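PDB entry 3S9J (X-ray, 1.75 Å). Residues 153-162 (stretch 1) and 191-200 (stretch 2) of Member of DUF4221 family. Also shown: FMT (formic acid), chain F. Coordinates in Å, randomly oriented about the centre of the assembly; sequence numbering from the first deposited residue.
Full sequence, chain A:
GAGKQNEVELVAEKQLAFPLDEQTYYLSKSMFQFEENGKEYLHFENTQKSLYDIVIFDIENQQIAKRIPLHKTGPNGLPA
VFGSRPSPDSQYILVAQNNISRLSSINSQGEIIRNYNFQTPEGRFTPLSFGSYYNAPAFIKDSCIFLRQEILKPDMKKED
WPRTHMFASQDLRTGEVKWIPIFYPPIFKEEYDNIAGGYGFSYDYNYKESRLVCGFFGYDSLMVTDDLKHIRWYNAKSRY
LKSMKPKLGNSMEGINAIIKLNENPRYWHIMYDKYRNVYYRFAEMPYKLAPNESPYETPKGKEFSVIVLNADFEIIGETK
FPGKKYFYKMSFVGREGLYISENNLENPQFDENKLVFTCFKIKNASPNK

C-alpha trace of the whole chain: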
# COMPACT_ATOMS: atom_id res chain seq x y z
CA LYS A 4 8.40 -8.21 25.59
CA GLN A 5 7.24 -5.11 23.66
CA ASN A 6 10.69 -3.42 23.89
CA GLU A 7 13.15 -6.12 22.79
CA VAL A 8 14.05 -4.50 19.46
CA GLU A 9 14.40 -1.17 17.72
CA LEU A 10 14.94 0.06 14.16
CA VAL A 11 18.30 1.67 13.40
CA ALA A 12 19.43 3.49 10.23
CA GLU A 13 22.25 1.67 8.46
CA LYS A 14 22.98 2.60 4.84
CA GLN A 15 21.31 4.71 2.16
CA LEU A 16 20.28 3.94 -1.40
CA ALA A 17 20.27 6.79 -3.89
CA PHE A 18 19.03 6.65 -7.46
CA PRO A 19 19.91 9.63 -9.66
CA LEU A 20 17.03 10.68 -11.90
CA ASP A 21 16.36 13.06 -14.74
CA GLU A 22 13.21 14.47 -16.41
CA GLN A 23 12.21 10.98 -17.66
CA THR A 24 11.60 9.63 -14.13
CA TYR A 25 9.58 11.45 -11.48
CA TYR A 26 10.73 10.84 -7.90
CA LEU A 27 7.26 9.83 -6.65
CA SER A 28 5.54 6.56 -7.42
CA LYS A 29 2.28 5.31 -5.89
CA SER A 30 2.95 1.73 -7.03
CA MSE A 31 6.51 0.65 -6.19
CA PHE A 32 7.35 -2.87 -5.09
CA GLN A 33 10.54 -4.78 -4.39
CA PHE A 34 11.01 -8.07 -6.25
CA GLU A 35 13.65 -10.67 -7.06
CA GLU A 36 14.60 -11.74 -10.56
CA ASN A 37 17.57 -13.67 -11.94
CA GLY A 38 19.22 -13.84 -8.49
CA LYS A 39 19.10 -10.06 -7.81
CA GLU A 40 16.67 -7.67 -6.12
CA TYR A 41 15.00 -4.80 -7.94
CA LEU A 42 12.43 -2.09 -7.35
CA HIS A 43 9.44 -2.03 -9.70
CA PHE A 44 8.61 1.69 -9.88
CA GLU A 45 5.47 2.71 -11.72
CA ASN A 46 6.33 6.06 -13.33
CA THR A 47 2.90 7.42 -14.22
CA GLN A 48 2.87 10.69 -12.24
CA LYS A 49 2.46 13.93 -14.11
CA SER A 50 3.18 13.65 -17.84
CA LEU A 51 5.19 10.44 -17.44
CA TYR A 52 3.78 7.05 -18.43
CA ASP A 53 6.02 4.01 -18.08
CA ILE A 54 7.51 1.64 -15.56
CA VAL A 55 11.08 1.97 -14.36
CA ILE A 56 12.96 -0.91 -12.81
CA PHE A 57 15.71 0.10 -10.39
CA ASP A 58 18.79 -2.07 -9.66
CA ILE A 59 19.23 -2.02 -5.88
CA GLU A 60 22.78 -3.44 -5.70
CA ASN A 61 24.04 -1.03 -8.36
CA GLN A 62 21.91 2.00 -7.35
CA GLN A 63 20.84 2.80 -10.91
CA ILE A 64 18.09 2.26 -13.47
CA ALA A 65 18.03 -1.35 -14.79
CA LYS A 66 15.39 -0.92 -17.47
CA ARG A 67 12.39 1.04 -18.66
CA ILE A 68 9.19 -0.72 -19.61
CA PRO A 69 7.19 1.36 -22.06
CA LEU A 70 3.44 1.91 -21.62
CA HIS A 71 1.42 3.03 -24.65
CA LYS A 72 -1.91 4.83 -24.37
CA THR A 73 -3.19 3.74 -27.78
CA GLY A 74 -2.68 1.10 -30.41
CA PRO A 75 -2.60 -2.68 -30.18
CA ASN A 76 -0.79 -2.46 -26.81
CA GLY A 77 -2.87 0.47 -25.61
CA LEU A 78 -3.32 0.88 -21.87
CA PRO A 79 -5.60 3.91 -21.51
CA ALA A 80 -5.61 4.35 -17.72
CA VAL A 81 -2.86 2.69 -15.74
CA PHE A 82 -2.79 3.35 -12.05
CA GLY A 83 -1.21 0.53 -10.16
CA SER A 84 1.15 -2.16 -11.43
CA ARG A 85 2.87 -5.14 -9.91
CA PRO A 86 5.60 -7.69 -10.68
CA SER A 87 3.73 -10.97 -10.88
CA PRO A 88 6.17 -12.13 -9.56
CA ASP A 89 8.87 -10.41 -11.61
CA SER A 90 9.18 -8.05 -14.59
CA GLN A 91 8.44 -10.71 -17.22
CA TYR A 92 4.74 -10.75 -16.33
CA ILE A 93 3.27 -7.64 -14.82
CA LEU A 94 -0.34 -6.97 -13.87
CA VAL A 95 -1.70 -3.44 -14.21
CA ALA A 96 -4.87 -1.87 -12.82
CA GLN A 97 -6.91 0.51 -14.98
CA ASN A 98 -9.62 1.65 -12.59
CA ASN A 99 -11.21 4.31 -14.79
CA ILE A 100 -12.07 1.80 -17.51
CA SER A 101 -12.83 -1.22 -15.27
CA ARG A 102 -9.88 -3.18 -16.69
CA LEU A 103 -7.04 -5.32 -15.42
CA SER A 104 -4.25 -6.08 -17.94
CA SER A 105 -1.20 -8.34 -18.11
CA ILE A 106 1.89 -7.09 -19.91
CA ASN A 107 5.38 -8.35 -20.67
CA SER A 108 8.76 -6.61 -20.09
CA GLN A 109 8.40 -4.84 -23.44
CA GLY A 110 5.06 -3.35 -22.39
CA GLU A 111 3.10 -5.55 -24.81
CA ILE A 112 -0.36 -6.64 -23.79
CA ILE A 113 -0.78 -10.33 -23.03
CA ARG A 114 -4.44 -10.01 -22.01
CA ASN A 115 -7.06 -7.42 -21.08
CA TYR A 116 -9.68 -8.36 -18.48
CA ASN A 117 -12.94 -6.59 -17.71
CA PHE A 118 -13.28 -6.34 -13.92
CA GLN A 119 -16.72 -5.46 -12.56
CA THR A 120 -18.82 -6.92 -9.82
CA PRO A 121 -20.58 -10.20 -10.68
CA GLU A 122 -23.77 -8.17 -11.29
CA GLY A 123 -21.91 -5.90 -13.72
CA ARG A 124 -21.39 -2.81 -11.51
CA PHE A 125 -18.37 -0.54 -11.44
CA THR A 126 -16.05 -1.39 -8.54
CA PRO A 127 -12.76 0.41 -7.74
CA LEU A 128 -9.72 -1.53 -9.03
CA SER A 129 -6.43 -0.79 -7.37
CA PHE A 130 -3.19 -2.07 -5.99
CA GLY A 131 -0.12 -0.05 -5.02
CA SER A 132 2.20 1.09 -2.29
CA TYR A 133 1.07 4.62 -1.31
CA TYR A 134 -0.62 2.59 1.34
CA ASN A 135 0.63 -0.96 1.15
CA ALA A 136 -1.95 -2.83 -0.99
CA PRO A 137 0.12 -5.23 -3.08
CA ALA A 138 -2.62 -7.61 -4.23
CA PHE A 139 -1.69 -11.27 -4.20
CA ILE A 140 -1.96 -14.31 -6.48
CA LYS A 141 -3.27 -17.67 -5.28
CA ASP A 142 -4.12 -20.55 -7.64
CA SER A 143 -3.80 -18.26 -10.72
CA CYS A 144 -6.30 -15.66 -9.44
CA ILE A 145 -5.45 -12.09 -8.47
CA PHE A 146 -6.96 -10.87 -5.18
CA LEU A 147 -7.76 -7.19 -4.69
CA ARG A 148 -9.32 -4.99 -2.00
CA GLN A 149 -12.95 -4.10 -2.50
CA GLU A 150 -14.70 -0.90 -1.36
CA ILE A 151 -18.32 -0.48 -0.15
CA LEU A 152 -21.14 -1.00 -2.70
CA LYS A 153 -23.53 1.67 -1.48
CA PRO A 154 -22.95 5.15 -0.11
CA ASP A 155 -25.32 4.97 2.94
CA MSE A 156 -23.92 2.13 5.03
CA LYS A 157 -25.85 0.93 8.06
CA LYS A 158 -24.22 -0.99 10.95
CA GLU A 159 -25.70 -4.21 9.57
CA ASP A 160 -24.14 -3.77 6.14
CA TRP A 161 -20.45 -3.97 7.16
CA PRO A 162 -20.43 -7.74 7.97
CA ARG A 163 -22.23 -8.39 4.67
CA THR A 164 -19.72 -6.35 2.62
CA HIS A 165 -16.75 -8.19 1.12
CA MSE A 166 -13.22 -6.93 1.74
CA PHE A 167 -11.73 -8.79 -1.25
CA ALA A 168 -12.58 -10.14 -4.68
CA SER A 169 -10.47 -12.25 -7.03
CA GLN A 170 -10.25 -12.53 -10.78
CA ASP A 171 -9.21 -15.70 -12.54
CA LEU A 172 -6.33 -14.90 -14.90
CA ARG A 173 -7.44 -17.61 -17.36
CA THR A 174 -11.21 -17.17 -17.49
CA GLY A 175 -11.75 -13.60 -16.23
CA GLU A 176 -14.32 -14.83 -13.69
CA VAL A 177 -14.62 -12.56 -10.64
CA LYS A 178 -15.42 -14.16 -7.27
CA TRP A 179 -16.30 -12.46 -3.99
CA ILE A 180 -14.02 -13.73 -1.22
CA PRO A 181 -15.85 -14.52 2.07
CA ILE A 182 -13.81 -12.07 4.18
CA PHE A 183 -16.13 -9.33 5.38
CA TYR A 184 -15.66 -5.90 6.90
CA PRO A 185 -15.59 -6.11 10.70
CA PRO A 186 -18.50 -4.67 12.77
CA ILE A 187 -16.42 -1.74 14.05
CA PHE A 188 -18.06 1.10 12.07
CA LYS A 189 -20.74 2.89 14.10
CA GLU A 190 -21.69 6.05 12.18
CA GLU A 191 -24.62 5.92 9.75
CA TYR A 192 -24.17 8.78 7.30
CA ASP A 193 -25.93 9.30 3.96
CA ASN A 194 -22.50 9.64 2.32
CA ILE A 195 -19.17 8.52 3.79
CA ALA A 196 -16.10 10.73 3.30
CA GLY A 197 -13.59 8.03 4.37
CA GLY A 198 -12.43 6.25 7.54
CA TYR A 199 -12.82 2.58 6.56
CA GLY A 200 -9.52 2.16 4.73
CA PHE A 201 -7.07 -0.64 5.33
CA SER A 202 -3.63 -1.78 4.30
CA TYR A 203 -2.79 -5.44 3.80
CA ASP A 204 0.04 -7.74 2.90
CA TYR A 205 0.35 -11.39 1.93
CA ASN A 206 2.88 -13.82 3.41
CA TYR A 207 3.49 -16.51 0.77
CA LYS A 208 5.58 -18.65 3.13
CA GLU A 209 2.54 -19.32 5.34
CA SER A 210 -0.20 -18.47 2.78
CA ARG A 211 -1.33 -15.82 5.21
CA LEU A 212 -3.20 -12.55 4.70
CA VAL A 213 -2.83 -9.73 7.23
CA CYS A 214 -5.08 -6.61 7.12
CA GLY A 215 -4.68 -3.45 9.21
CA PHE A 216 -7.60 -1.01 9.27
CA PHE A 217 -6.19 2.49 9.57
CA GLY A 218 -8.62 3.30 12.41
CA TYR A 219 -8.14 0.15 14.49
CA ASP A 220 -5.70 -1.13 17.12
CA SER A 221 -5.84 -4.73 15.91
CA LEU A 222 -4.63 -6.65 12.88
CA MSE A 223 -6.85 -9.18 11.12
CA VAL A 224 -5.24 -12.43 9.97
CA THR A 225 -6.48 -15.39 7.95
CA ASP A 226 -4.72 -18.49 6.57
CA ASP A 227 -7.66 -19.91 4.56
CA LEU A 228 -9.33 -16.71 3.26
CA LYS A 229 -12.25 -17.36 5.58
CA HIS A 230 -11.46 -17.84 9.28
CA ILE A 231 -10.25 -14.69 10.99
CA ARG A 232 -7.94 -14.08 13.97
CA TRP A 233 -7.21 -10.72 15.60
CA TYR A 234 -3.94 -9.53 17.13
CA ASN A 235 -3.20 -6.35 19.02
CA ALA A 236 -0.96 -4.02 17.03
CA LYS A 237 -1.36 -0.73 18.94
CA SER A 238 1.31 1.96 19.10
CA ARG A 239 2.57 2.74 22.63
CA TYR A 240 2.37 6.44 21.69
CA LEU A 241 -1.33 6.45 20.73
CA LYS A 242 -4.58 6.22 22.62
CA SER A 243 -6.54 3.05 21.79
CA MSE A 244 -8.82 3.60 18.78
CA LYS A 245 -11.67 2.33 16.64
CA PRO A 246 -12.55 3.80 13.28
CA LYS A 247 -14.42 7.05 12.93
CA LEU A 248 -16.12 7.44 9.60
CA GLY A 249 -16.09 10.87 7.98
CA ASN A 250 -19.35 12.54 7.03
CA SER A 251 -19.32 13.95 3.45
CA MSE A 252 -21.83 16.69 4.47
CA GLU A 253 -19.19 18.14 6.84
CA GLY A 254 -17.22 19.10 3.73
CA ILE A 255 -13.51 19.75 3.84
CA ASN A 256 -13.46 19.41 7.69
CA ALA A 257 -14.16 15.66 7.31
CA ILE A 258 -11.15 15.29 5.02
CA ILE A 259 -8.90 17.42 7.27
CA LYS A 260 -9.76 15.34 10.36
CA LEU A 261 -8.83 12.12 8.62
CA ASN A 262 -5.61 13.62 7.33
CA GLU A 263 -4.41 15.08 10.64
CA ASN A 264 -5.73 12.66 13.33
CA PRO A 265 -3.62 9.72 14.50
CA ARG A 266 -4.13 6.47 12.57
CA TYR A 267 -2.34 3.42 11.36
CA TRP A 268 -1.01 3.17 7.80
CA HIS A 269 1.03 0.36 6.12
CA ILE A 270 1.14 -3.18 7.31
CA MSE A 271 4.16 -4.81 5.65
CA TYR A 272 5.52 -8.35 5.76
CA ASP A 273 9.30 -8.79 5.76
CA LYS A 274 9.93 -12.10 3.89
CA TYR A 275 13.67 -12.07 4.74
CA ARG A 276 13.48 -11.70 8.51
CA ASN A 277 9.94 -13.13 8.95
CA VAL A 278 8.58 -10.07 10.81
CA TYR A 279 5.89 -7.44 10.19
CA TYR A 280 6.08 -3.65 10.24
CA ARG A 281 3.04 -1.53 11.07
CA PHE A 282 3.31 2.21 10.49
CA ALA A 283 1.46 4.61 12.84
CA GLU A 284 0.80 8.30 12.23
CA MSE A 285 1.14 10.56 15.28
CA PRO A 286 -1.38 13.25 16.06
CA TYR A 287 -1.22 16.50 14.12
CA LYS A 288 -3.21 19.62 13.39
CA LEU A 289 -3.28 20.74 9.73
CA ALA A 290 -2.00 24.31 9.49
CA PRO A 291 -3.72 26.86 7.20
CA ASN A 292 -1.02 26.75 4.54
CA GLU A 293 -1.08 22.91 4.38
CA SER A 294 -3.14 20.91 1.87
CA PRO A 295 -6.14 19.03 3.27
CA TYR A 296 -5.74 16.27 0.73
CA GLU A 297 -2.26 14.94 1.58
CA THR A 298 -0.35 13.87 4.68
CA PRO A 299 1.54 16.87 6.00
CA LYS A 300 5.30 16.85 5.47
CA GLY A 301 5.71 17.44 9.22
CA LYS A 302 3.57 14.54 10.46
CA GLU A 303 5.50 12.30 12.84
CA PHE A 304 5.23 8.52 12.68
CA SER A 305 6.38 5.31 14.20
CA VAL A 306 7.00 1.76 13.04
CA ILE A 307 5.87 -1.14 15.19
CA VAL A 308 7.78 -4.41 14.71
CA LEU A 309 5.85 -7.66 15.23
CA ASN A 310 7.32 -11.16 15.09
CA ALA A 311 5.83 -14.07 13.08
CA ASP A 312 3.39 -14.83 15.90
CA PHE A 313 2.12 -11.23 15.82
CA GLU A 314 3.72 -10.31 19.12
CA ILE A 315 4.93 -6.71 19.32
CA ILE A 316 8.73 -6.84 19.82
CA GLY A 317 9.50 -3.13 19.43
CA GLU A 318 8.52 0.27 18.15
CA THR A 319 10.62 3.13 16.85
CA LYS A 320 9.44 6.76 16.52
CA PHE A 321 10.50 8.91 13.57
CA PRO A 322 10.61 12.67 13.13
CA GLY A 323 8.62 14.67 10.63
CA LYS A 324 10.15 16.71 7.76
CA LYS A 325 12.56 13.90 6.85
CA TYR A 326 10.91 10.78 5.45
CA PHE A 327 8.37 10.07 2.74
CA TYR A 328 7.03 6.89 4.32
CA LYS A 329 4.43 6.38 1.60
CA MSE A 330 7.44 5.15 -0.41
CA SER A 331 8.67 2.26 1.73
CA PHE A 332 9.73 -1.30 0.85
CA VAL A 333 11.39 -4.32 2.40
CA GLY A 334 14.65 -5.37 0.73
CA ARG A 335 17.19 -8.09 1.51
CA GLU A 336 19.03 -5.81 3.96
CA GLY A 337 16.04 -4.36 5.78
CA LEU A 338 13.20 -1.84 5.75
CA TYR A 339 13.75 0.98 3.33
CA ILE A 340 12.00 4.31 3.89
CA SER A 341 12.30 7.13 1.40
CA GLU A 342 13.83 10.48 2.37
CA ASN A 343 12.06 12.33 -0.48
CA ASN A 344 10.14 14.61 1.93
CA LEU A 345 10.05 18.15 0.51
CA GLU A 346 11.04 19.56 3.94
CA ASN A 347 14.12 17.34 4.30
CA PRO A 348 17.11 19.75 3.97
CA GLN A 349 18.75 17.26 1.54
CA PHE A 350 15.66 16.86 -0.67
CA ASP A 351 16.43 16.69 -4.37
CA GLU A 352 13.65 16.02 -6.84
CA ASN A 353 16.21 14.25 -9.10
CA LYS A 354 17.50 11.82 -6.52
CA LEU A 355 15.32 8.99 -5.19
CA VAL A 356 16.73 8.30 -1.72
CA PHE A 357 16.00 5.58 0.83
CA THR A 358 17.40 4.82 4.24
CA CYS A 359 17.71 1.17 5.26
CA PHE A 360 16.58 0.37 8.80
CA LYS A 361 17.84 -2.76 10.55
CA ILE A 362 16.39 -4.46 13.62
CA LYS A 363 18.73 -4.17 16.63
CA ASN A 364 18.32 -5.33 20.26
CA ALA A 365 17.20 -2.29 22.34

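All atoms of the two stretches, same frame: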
# COMPACT_ATOMS: atom_id res chain seq x y z
N LYS A 153 -22.46 0.70 -1.59
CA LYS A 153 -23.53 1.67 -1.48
C LYS A 153 -23.08 2.77 -0.54
O LYS A 153 -22.38 2.49 0.43
CB LYS A 153 -24.81 1.00 -0.99
CG LYS A 153 -24.82 0.52 0.45
CD LYS A 153 -26.20 0.06 0.81
CE LYS A 153 -26.39 -0.11 2.30
NZ LYS A 153 -27.81 0.05 2.73
N PRO A 154 -23.47 4.02 -0.84
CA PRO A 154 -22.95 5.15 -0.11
C PRO A 154 -23.45 5.26 1.35
O PRO A 154 -22.72 5.79 2.20
CB PRO A 154 -23.44 6.34 -0.93
CG PRO A 154 -24.71 5.88 -1.53
CD PRO A 154 -24.52 4.41 -1.80
N ASP A 155 -24.67 4.78 1.63
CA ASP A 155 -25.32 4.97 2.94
C ASP A 155 -25.31 3.68 3.79
O ASP A 155 -26.33 3.02 4.00
CB ASP A 155 -26.76 5.49 2.78
CG ASP A 155 -27.65 4.56 1.94
OD1 ASP A 155 -27.14 4.01 0.93
OD2 ASP A 155 -28.84 4.38 2.30
N MSE A 156 -24.13 3.36 4.29
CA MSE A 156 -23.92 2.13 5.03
C MSE A 156 -24.61 2.20 6.38
O MSE A 156 -24.48 3.20 7.09
CB MSE A 156 -22.44 1.86 5.21
CG MSE A 156 -21.68 1.64 3.90
SE MSE A 156 -22.07 -0.10 3.13
CE MSE A 156 -21.14 -1.21 4.44
N LYS A 157 -25.33 1.13 6.72
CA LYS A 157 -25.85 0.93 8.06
C LYS A 157 -24.95 -0.06 8.79
O LYS A 157 -24.19 -0.78 8.16
CB LYS A 157 -27.29 0.40 8.00
CG LYS A 157 -28.23 1.19 7.05
CD LYS A 157 -28.45 2.64 7.50
CE LYS A 157 -28.99 3.52 6.36
NZ LYS A 157 -28.82 4.98 6.63
N LYS A 158 -25.03 -0.08 10.12
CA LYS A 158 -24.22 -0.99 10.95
C LYS A 158 -24.26 -2.43 10.43
O LYS A 158 -23.23 -3.13 10.42
CB LYS A 158 -24.69 -0.95 12.42
CG LYS A 158 -24.48 -2.25 13.21
N GLU A 159 -25.44 -2.85 9.99
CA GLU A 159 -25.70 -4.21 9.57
C GLU A 159 -25.02 -4.55 8.25
O GLU A 159 -24.81 -5.72 7.96
CB GLU A 159 -27.20 -4.45 9.38
CG GLU A 159 -28.00 -4.49 10.69
CD GLU A 159 -28.28 -3.10 11.26
OE1 GLU A 159 -28.18 -2.10 10.51
OE2 GLU A 159 -28.62 -3.03 12.47
N ASP A 160 -24.70 -3.54 7.46
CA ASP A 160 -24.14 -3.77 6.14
C ASP A 160 -22.68 -4.19 6.18
O ASP A 160 -22.27 -4.95 5.32
CB ASP A 160 -24.31 -2.52 5.28
CG ASP A 160 -25.76 -2.19 5.02
OD1 ASP A 160 -26.51 -3.14 4.74
OD2 ASP A 160 -26.14 -1.00 5.09
N TRP A 161 -21.90 -3.70 7.14
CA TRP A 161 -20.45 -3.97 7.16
C TRP A 161 -20.12 -5.48 7.11
O TRP A 161 -19.34 -5.90 6.24
CB TRP A 161 -19.74 -3.23 8.33
CG TRP A 161 -19.85 -1.73 8.15
CD1 TRP A 161 -20.82 -0.91 8.68
CD2 TRP A 161 -19.06 -0.90 7.30
NE1 TRP A 161 -20.65 0.38 8.25
CE2 TRP A 161 -19.58 0.41 7.39
CE3 TRP A 161 -17.96 -1.14 6.46
CZ2 TRP A 161 -19.01 1.48 6.70
CZ3 TRP A 161 -17.39 -0.07 5.77
CH2 TRP A 161 -17.93 1.22 5.89
N PRO A 162 -20.73 -6.30 7.99
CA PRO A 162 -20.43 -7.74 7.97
C PRO A 162 -20.99 -8.49 6.77
O PRO A 162 -20.73 -9.69 6.63
CB PRO A 162 -21.07 -8.27 9.27
CG PRO A 162 -21.46 -7.12 10.05
CD PRO A 162 -21.55 -5.92 9.16
N GLU A 191 -23.72 6.22 10.86
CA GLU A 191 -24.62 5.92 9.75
C GLU A 191 -24.94 7.20 8.98
O GLU A 191 -25.96 7.83 9.20
CB GLU A 191 -25.88 5.23 10.26
CG GLU A 191 -25.60 3.83 10.82
CD GLU A 191 -26.85 3.08 11.25
OE1 GLU A 191 -27.81 3.74 11.70
OE2 GLU A 191 -26.87 1.83 11.17
N TYR A 192 -24.02 7.58 8.11
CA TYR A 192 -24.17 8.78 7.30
C TYR A 192 -24.79 8.46 5.94
O TYR A 192 -24.73 7.33 5.46
CB TYR A 192 -22.80 9.45 7.11
CG TYR A 192 -22.11 9.88 8.40
CD1 TYR A 192 -22.77 10.63 9.37
CD2 TYR A 192 -20.77 9.56 8.62
CE1 TYR A 192 -22.11 11.04 10.54
CE2 TYR A 192 -20.11 9.98 9.78
CZ TYR A 192 -20.78 10.70 10.73
OH TYR A 192 -20.10 11.09 11.87
N ASP A 193 -25.41 9.46 5.31
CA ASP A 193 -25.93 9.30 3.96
C ASP A 193 -24.80 9.08 2.96
O ASP A 193 -24.97 8.31 2.03
CB ASP A 193 -26.75 10.51 3.52
CG ASP A 193 -28.13 10.55 4.16
OD1 ASP A 193 -28.68 9.48 4.49
OD2 ASP A 193 -28.65 11.67 4.32
N ASN A 194 -23.67 9.77 3.17
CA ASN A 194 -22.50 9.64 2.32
C ASN A 194 -21.20 9.73 3.13
O ASN A 194 -20.94 10.72 3.85
CB ASN A 194 -22.50 10.69 1.20
CG ASN A 194 -23.70 10.53 0.25
OD1 ASN A 194 -23.60 9.86 -0.78
ND2 ASN A 194 -24.83 11.13 0.61
N ILE A 195 -20.39 8.68 3.00
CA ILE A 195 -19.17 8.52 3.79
C ILE A 195 -18.00 9.16 3.08
O ILE A 195 -17.77 8.90 1.89
CB ILE A 195 -18.87 7.02 4.06
CG1 ILE A 195 -19.96 6.40 4.92
CG2 ILE A 195 -17.48 6.83 4.73
CD1 ILE A 195 -19.97 4.88 4.83
N ALA A 196 -17.24 9.97 3.82
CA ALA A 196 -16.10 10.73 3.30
C ALA A 196 -14.79 9.94 3.38
O ALA A 196 -13.85 10.21 2.62
CB ALA A 196 -15.94 12.06 4.07
N GLY A 197 -14.73 8.98 4.29
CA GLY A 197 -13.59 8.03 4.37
C GLY A 197 -13.63 7.40 5.75
O GLY A 197 -14.64 7.52 6.44
N GLY A 198 -12.53 6.77 6.17
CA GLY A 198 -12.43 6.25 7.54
C GLY A 198 -12.43 4.74 7.64
O GLY A 198 -12.14 4.18 8.69
N TYR A 199 -12.73 4.05 6.53
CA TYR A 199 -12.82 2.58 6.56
C TYR A 199 -11.70 1.92 5.75
O TYR A 199 -11.77 0.75 5.44
CB TYR A 199 -14.19 2.09 6.08
CG TYR A 199 -14.55 2.46 4.68
CD1 TYR A 199 -15.16 3.67 4.39
CD2 TYR A 199 -14.30 1.58 3.62
CE1 TYR A 199 -15.50 4.02 3.10
CE2 TYR A 199 -14.63 1.94 2.31
CZ TYR A 199 -15.23 3.17 2.07
OH TYR A 199 -15.59 3.57 0.80
N GLY A 200 -10.64 2.67 5.48
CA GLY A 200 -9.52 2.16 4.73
C GLY A 200 -8.72 1.13 5.50
O GLY A 200 -8.70 1.12 6.76
C FMT F . -9.42 6.04 5.03
O1 FMT F . -10.20 6.79 4.45
O2 FMT F . -9.73 5.41 6.04
O HOH W 1 -20.59 6.58 1.07
O HOH W 2 -26.10 5.36 6.57
O HOH W 3 -22.27 5.44 7.24
O HOH W 4 -28.88 0.40 11.65

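How do the two backbones run past each other? From Pro154 to Lys157 they run antiparallel: Pro154 lies near Asn194, Asp155 near Asp193 and Lys157 near Glu191. No direct backbone hydrogen bond joins them; waters bridge between them instead. Water 1 donates to Pro154 O (2.5 Å) and accepts from Ile195 N (2.9 Å), while Asp155 CA sits 3.5 Å from Tyr192 O in a CA-H...O contact.

What links the stretches at Met156? Its carbonyl is served by two waters. Water 2 donates to both Met156 O (2.7 Å) and Tyr192 O (2.6 Å) and accepts from Lys157 NZ (2.7 Å); water 3 joins Met156 O (3.2 Å) to Tyr192 N (2.9 Å). The selenomethionine side chain adds an apolar contact, its CG 3.8 Å from Ile195 CD1.

Where do the stretches bond directly? Lys158 N donates to Glu191 OE2 at 2.9 Å, nearly straight at 171°. Glu159 OE1 lies 4.2 Å from the same Glu191 OE2, and water 4 donates to both, easing the meeting of like charges.

What closes the contact at Trp161? Its CA-to-CB bond points toward stretch 2, with CZ2 4.0 Å from Ile195 CD1 and CH2 3.8 Å from Tyr199 CG. The two aromatic rings meet obliquely, their planes at 58°, in an apolar contact.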